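Local coordinates for putative ferritin-like diiron-carboxylate protein TM1526 (Thermotoga maritima, PDB 1VJX), which is of unknown function but, as a putative ferritin-like diiron-carboxylate protein, probably binds metal ions and may act as an oxidoreductase, at residues Val21-Glu26 with Ser115-Tyr119. Residues are numbered along the deposited sequence.
Sequences VAIRLE and SIILY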
loop_
_atom_site.group_PDB
_atom_site.type_symbol
_atom_site.label_atom_id
_atom_site.label_comp_id
_atom_site.label_asym_id
_atom_site.label_seq_id
_atom_site.Cartn_x
_atom_site.Cartn_y
_atom_site.Cartn_z
ATOM N N VAL A 21 -7.772 -2.239 -6.927
ATOM C CA VAL A 21 -6.342 -2.432 -6.938
ATOM C C VAL A 21 -5.782 -1.938 -5.599
ATOM O O VAL A 21 -5.028 -2.652 -4.971
ATOM C CB VAL A 21 -5.698 -1.734 -8.161
ATOM C CG1 VAL A 21 -4.208 -1.587 -7.975
ATOM C CG2 VAL A 21 -5.970 -2.517 -9.442
ATOM N N ALA A 22 -6.235 -0.767 -5.154
ATOM C CA ALA A 22 -5.746 -0.128 -3.925
ATOM C C ALA A 22 -6.129 -0.897 -2.689
ATOM O O ALA A 22 -5.361 -0.995 -1.732
ATOM C CB ALA A 22 -6.267 1.302 -3.828
ATOM N N ILE A 23 -7.312 -1.503 -2.732
ATOM C CA ILE A 23 -7.754 -2.298 -1.618
ATOM C C ILE A 23 -6.793 -3.461 -1.468
ATOM O O ILE A 23 -6.387 -3.796 -0.357
ATOM C CB ILE A 23 -9.141 -2.766 -1.854
ATOM C CG1 ILE A 23 -10.125 -1.600 -1.730
ATOM C CG2 ILE A 23 -9.542 -3.918 -0.879
ATOM C CD1 ILE A 23 -11.548 -1.989 -2.226
ATOM N N ARG A 24 -6.419 -4.083 -2.581
ATOM C CA ARG A 24 -5.611 -5.295 -2.501
ATOM C C ARG A 24 -4.166 -5.004 -2.048
ATOM O O ARG A 24 -3.602 -5.794 -1.288
ATOM C CB ARG A 24 -5.654 -6.066 -3.805
ATOM C CG ARG A 24 -6.908 -6.729 -4.002
ATOM C CD ARG A 24 -7.197 -7.139 -5.424
ATOM N NE ARG A 24 -8.593 -7.615 -5.598
ATOM C CZ ARG A 24 -8.959 -8.793 -6.154
ATOM N NH1 ARG A 24 -8.056 -9.679 -6.571
ATOM N NH2 ARG A 24 -10.252 -9.091 -6.282
ATOM N N LEU A 25 -3.627 -3.852 -2.465
ATOM C CA LEU A 25 -2.301 -3.437 -2.094
ATOM C C LEU A 25 -2.227 -3.218 -0.576
ATOM O O LEU A 25 -1.272 -3.665 0.050
ATOM C CB LEU A 25 -1.849 -2.187 -2.878
ATOM C CG LEU A 25 -1.668 -2.354 -4.405
ATOM C CD1 LEU A 25 -1.180 -1.055 -5.073
ATOM C CD2 LEU A 25 -0.737 -3.496 -4.769
ATOM N N GLU A 26 -3.265 -2.607 0.011
ATOM C CA GLU A 26 -3.322 -2.389 1.461
ATOM C C GLU A 26 -3.523 -3.692 2.236
ATOM O O GLU A 26 -2.930 -3.890 3.290
ATOM C CB GLU A 26 -4.413 -1.386 1.820
ATOM C CG GLU A 26 -4.144 0.019 1.300
ATOM C CD GLU A 26 -3.057 0.787 2.041
ATOM O OE1 GLU A 26 -2.547 0.286 3.056
ATOM O OE2 GLU A 26 -2.731 1.931 1.608
ATOM N N SER A 115 2.951 1.227 -4.920
ATOM C CA SER A 115 1.641 1.501 -4.339
ATOM C C SER A 115 1.361 3.002 -4.142
ATOM O O SER A 115 0.223 3.459 -4.293
ATOM C CB SER A 115 1.556 0.780 -3.019
ATOM O OG SER A 115 1.813 -0.603 -3.230
ATOM N N ILE A 116 2.394 3.773 -3.821
ATOM C CA ILE A 116 2.205 5.231 -3.673
ATOM C C ILE A 116 1.767 5.898 -4.987
ATOM O O ILE A 116 0.838 6.718 -4.996
ATOM C CB ILE A 116 3.427 5.866 -3.019
ATOM C CG1 ILE A 116 3.438 5.438 -1.553
ATOM C CG2 ILE A 116 3.401 7.405 -3.108
ATOM C CD1 ILE A 116 4.659 5.810 -0.776
ATOM N N ILE A 117 2.409 5.503 -6.083
ATOM C CA ILE A 117 2.056 6.006 -7.402
ATOM C C ILE A 117 0.603 5.713 -7.655
ATOM O O ILE A 117 -0.158 6.568 -8.115
ATOM C CB ILE A 117 2.928 5.373 -8.516
ATOM C CG1 ILE A 117 4.379 5.771 -8.339
ATOM C CG2 ILE A 117 2.443 5.791 -9.912
ATOM C CD1 ILE A 117 5.285 5.479 -9.495
ATOM N N LEU A 118 0.196 4.492 -7.319
ATOM C CA LEU A 118 -1.180 4.078 -7.580
ATOM C C LEU A 118 -2.200 4.867 -6.750
ATOM O O LEU A 118 -3.294 5.211 -7.222
ATOM C CB LEU A 118 -1.382 2.597 -7.371
ATOM C CG LEU A 118 -2.921 2.319 -7.473
ATOM C CD1 LEU A 118 -3.336 1.879 -8.868
ATOM C CD2 LEU A 118 -3.360 1.393 -6.437
ATOM N N TYR A 119 -1.910 5.087 -5.487
ATOM C CA TYR A 119 -2.848 5.881 -4.710
ATOM C C TYR A 119 -2.913 7.326 -5.208
ATOM O O TYR A 119 -3.964 7.926 -5.083
ATOM C CB TYR A 119 -2.523 5.889 -3.210
ATOM C CG TYR A 119 -2.294 4.522 -2.600
ATOM C CD1 TYR A 119 -3.130 3.458 -2.884
ATOM C CD2 TYR A 119 -1.194 4.307 -1.741
ATOM C CE1 TYR A 119 -2.908 2.200 -2.346
ATOM C CE2 TYR A 119 -0.955 3.048 -1.213
ATOM C CZ TYR A 119 -1.830 2.003 -1.515
ATOM O OH TYR A 119 -1.587 0.772 -0.989
HETATM O O HOH W 1 0.983 -2.021 -0.619
#
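Start with Tyr119, which gives up 74 Å² to the facing helix. Its CA-to-CB bond points sideways, yet chi1 in the m well carries the ring across the gap, so that Ala22 CB meets the ring at its edge, 3.8 Å from Tyr119 CE1, and OH sits 3.5 Å from Leu25 CB. The same hydroxyl is 3.1 Å from Glu26 OE2. Leu118, whose CA-to-CB bond points toward the other helix, wedges its CD2 methyl among three side chains: Val21 CG1 at 3.5 Å, Leu25 CD1 at 3.6 Å and Ala22 CB at 3.9 Å. Leu25 answers from the other helix, its CD1 also reaching Ser115 OG at 3.5 Å. Beyond this apolar patch a water bridges the helices, donating to Leu25 O (2.9 Å) and Ser115 OG (3.1 Å), while Ser115 OG is also hydrogen-bonded to Val111 O of its own helix. With the segment axes 10.3 Å apart at 148°, helices 15-36 and 101-125 run roughly antiparallel. Helix 43-68 adds Phe62 against Tyr119 and His58, hydrogen-bonded to Glu26; Glu55 of the same helix and Glu142 of helix 129-156 bring their carboxylates close to Glu26. Buried Glu26, with Glu55, His58 and Glu142 gathered round its carboxylate inside a four-helix bundle, is characteristic of the rubrerythrin/ferritin-like fold and consistent with the diiron-carboxylate site proposed for this protein.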